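Local atomic coordinates of putative membrane protein COG4129 (Clostridium difficile, PDB entry 3KMI), a protein that is of unconfirmed function but, judged by its family, may export aromatic acids across the cell membrane, this chain being its C-terminal domain. Residues 25-33 with 106-117. Numbering follows the deposited sequence.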
loop_
_atom_site.group_PDB
_atom_site.type_symbol
_atom_site.label_atom_id
_atom_site.label_comp_id
_atom_site.label_asym_id
_atom_site.label_seq_id
_atom_site.Cartn_x
_atom_site.Cartn_y
_atom_site.Cartn_z
ATOM N N LEU A 25 -1.876 -15.196 0.862
ATOM C CA LEU A 25 -3.099 -14.537 0.397
ATOM C C LEU A 25 -4.357 -15.370 0.708
ATOM O O LEU A 25 -5.382 -14.853 1.190
ATOM C CB LEU A 25 -2.978 -14.211 -1.112
ATOM C CG LEU A 25 -4.135 -13.395 -1.675
ATOM C CD1 LEU A 25 -4.053 -11.909 -1.229
ATOM C CD2 LEU A 25 -4.192 -13.443 -3.236
ATOM N N ILE A 26 -4.284 -16.661 0.423
ATOM C CA ILE A 26 -5.409 -17.557 0.693
ATOM C C ILE A 26 -5.675 -17.656 2.218
ATOM O O ILE A 26 -6.832 -17.743 2.648
ATOM C CB ILE A 26 -5.126 -18.954 0.068
ATOM C CG1 ILE A 26 -5.169 -18.845 -1.465
ATOM C CG2 ILE A 26 -6.076 -20.006 0.595
ATOM C CD1 ILE A 26 -4.324 -19.911 -2.210
ATOM N N ASP A 27 -4.603 -17.651 3.021
ATOM C CA ASP A 27 -4.783 -17.624 4.495
ATOM C C ASP A 27 -5.609 -16.423 4.866
ATOM O O ASP A 27 -6.475 -16.538 5.720
ATOM C CB ASP A 27 -3.461 -17.480 5.259
ATOM C CG ASP A 27 -2.591 -18.689 5.166
ATOM O OD1 ASP A 27 -3.117 -19.772 4.873
ATOM O OD2 ASP A 27 -1.363 -18.551 5.408
ATOM N N ILE A 28 -5.311 -15.269 4.249
ATOM C CA ILE A 28 -6.094 -14.041 4.486
ATOM C C ILE A 28 -7.601 -14.214 4.141
ATOM O O ILE A 28 -8.500 -13.931 4.971
ATOM C CB ILE A 28 -5.455 -12.806 3.800
ATOM C CG1 ILE A 28 -4.160 -12.429 4.548
ATOM C CG2 ILE A 28 -6.424 -11.620 3.792
ATOM C CD1 ILE A 28 -3.138 -11.674 3.653
ATOM N N ALA A 29 -7.880 -14.719 2.955
ATOM C CA ALA A 29 -9.281 -14.998 2.555
ATOM C C ALA A 29 -9.990 -15.883 3.617
ATOM O O ALA A 29 -11.170 -15.676 3.902
ATOM C CB ALA A 29 -9.337 -15.672 1.197
ATOM N N ASP A 30 -9.286 -16.879 4.161
ATOM C CA ASP A 30 -9.873 -17.801 5.163
ATOM C C ASP A 30 -10.149 -17.109 6.490
ATOM O O ASP A 30 -11.066 -17.488 7.236
ATOM C CB ASP A 30 -8.921 -18.976 5.443
ATOM C CG ASP A 30 -8.773 -19.922 4.255
ATOM O OD1 ASP A 30 -9.691 -19.971 3.418
ATOM O OD2 ASP A 30 -7.728 -20.617 4.156
ATOM N N ILE A 31 -9.317 -16.129 6.827
ATOM C CA ILE A 31 -9.487 -15.386 8.074
ATOM C C ILE A 31 -10.772 -14.538 8.036
ATOM O O ILE A 31 -11.515 -14.459 9.035
ATOM C CB ILE A 31 -8.250 -14.541 8.419
ATOM C CG1 ILE A 31 -7.127 -15.474 8.928
ATOM C CG2 ILE A 31 -8.634 -13.499 9.495
ATOM C CD1 ILE A 31 -5.720 -14.930 8.829
ATOM N N ILE A 32 -11.071 -13.953 6.870
ATOM C CA ILE A 32 -12.323 -13.184 6.719
ATOM C C ILE A 32 -13.539 -14.012 7.147
ATOM O O ILE A 32 -14.422 -13.508 7.860
ATOM C CB ILE A 32 -12.502 -12.627 5.276
ATOM C CG1 ILE A 32 -11.353 -11.693 4.951
ATOM C CG2 ILE A 32 -13.888 -11.957 5.068
ATOM C CD1 ILE A 32 -11.169 -11.386 3.459
ATOM N N VAL A 33 -13.564 -15.281 6.730
ATOM C CA VAL A 33 -14.710 -16.172 6.965
ATOM C C VAL A 33 -14.645 -16.857 8.328
ATOM O O VAL A 33 -15.670 -17.066 8.942
ATOM C CB VAL A 33 -14.860 -17.258 5.867
ATOM C CG1 VAL A 33 -16.014 -18.197 6.190
ATOM C CG2 VAL A 33 -15.108 -16.627 4.544
ATOM N N HIS A 106 -18.000 -12.073 2.615
ATOM C CA HIS A 106 -17.974 -13.397 1.985
ATOM C C HIS A 106 -17.617 -13.286 0.486
ATOM O O HIS A 106 -16.880 -14.101 -0.019
ATOM C CB HIS A 106 -19.328 -14.088 2.165
ATOM C CG HIS A 106 -19.564 -14.623 3.545
ATOM N ND1 HIS A 106 -18.943 -15.764 4.015
ATOM C CD2 HIS A 106 -20.402 -14.218 4.530
ATOM C CE1 HIS A 106 -19.366 -16.023 5.239
ATOM N NE2 HIS A 106 -20.252 -15.100 5.576
ATOM N N ILE A 107 -18.118 -12.264 -0.202
ATOM C CA ILE A 107 -17.826 -12.072 -1.631
ATOM C C ILE A 107 -16.339 -11.673 -1.827
ATOM O O ILE A 107 -15.674 -12.163 -2.746
ATOM C CB ILE A 107 -18.806 -11.058 -2.266
ATOM C CG1 ILE A 107 -20.180 -11.720 -2.459
ATOM C CG2 ILE A 107 -18.290 -10.508 -3.639
ATOM C CD1 ILE A 107 -21.303 -10.721 -2.602
ATOM N N LEU A 108 -15.844 -10.797 -0.951
ATOM C CA LEU A 108 -14.444 -10.414 -0.934
ATOM C C LEU A 108 -13.557 -11.642 -0.716
ATOM O O LEU A 108 -12.547 -11.857 -1.415
ATOM C CB LEU A 108 -14.172 -9.380 0.177
ATOM C CG LEU A 108 -12.677 -9.056 0.263
ATOM C CD1 LEU A 108 -12.247 -8.390 -1.054
ATOM C CD2 LEU A 108 -12.347 -8.204 1.473
ATOM N N SER A 109 -13.907 -12.434 0.278
ATOM C CA SER A 109 -13.154 -13.633 0.544
ATOM C C SER A 109 -13.119 -14.594 -0.669
ATOM O O SER A 109 -12.054 -15.116 -1.019
ATOM C CB SER A 109 -13.753 -14.345 1.740
ATOM O OG SER A 109 -13.114 -15.581 1.930
ATOM N N ALA A 110 -14.265 -14.785 -1.323
ATOM C CA ALA A 110 -14.326 -15.615 -2.531
ATOM C C ALA A 110 -13.399 -15.051 -3.613
ATOM O O ALA A 110 -12.675 -15.794 -4.278
ATOM C CB ALA A 110 -15.781 -15.711 -3.047
ATOM N N PHE A 111 -13.401 -13.740 -3.757
ATOM C CA PHE A 111 -12.574 -13.065 -4.788
ATOM C C PHE A 111 -11.061 -13.243 -4.507
ATOM O O PHE A 111 -10.272 -13.503 -5.426
ATOM C CB PHE A 111 -12.967 -11.583 -4.892
ATOM C CG PHE A 111 -12.187 -10.803 -5.939
ATOM C CD1 PHE A 111 -12.180 -11.205 -7.277
ATOM C CD2 PHE A 111 -11.507 -9.642 -5.585
ATOM C CE1 PHE A 111 -11.452 -10.463 -8.254
ATOM C CE2 PHE A 111 -10.789 -8.898 -6.538
ATOM C CZ PHE A 111 -10.753 -9.326 -7.874
ATOM N N ILE A 112 -10.664 -13.133 -3.241
ATOM C CA ILE A 112 -9.292 -13.377 -2.838
ATOM C C ILE A 112 -8.869 -14.849 -3.064
ATOM O O ILE A 112 -7.751 -15.111 -3.495
ATOM C CB ILE A 112 -9.026 -12.952 -1.346
ATOM C CG1 ILE A 112 -9.239 -11.435 -1.205
ATOM C CG2 ILE A 112 -7.604 -13.345 -0.948
ATOM C CD1 ILE A 112 -9.327 -10.903 0.237
ATOM N N HIS A 113 -9.744 -15.794 -2.746
ATOM C CA HIS A 113 -9.499 -17.209 -3.116
ATOM C C HIS A 113 -9.310 -17.390 -4.610
ATOM O O HIS A 113 -8.432 -18.139 -5.050
ATOM C CB HIS A 113 -10.638 -18.134 -2.669
ATOM C CG HIS A 113 -10.555 -18.548 -1.230
ATOM N ND1 HIS A 113 -11.561 -18.297 -0.324
ATOM C CD2 HIS A 113 -9.599 -19.222 -0.542
ATOM C CE1 HIS A 113 -11.217 -18.764 0.864
ATOM N NE2 HIS A 113 -10.027 -19.324 0.762
ATOM N N LYS A 114 -10.156 -16.732 -5.387
ATOM C CA LYS A 114 -10.087 -16.824 -6.828
ATOM C C LYS A 114 -8.716 -16.338 -7.260
ATOM O O LYS A 114 -8.021 -16.987 -8.061
ATOM C CB LYS A 114 -11.209 -16.014 -7.489
ATOM C CG LYS A 114 -11.169 -16.012 -9.018
ATOM C CD LYS A 114 -12.311 -15.184 -9.559
ATOM C CE LYS A 114 -12.457 -15.258 -11.075
ATOM N NZ LYS A 114 -13.676 -14.474 -11.460
ATOM N N ILE A 115 -8.320 -15.199 -6.731
ATOM C CA ILE A 115 -6.996 -14.638 -7.043
ATOM C C ILE A 115 -5.882 -15.638 -6.638
ATOM O O ILE A 115 -4.952 -15.918 -7.409
ATOM C CB ILE A 115 -6.759 -13.257 -6.364
ATOM C CG1 ILE A 115 -7.750 -12.179 -6.874
ATOM C CG2 ILE A 115 -5.273 -12.831 -6.565
ATOM C CD1 ILE A 115 -7.686 -10.808 -6.092
ATOM N N GLY A 116 -5.955 -16.149 -5.424
ATOM C CA GLY A 116 -4.915 -17.032 -4.934
ATOM C C GLY A 116 -4.727 -18.283 -5.779
ATOM O O GLY A 116 -3.608 -18.800 -5.883
ATOM N N TYR A 117 -5.807 -18.788 -6.384
ATOM C CA TYR A 117 -5.763 -20.080 -7.117
ATOM C C TYR A 117 -5.681 -20.000 -8.629
ATOM O O TYR A 117 -5.551 -21.042 -9.296
ATOM C CB TYR A 117 -6.973 -20.967 -6.730
ATOM C CG TYR A 117 -6.812 -21.543 -5.341
ATOM C CD1 TYR A 117 -5.933 -22.610 -5.113
ATOM C CD2 TYR A 117 -7.491 -21.012 -4.266
ATOM C CE1 TYR A 117 -5.746 -23.126 -3.846
ATOM C CE2 TYR A 117 -7.317 -21.537 -3.003
ATOM C CZ TYR A 117 -6.449 -22.578 -2.805
ATOM O OH TYR A 117 -6.304 -23.112 -1.544
#
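His113 and Asp30 are joined by a hydrogen bond between imidazole and carboxylate: His113 NE2 donates to Asp30 OD1 at 2.8 Å. The carboxylate oxygen lies in the plane of the imidazole, yet the ring nitrogen meets it from above the carboxylate plane, and the N-H···O angle of 138° shows a bent bond. Ala29 CB sits over the centre of the same ring, a CH-pi contact 9° off the ring normal; with Asp30 at the edge, the ring is restrained in its rotation. One turn earlier on helix 103-117, Ser109 OG donates to Ala29 O at 2.8 Å, approaching from above the carbonyl plane. Val33 CG2 also touches this hydroxyl.

Beyond these bonds, Ile26 CD1 rests on one face of Tyr117, 3.7 Å from the ring centroid, and Ile26 CG1 packs near Gly116 CA. On the buried side Ile112 CG2 meets Leu25 CG at 3.5 Å, and Ile112 CD1 meets Ile32 CD1; helices 68-95 and 148-176 continue this apolar core. Ala29 CA and Ser109 CA are 4.6 Å apart, and such small residues are consistent with the 8.5 Å axis separation of segments 25-33 and 106-117. At 163° these belong to antiparallel helices 7-33 and 103-117 of the all-helical C-terminal domain of a putative aromatic acid exporter.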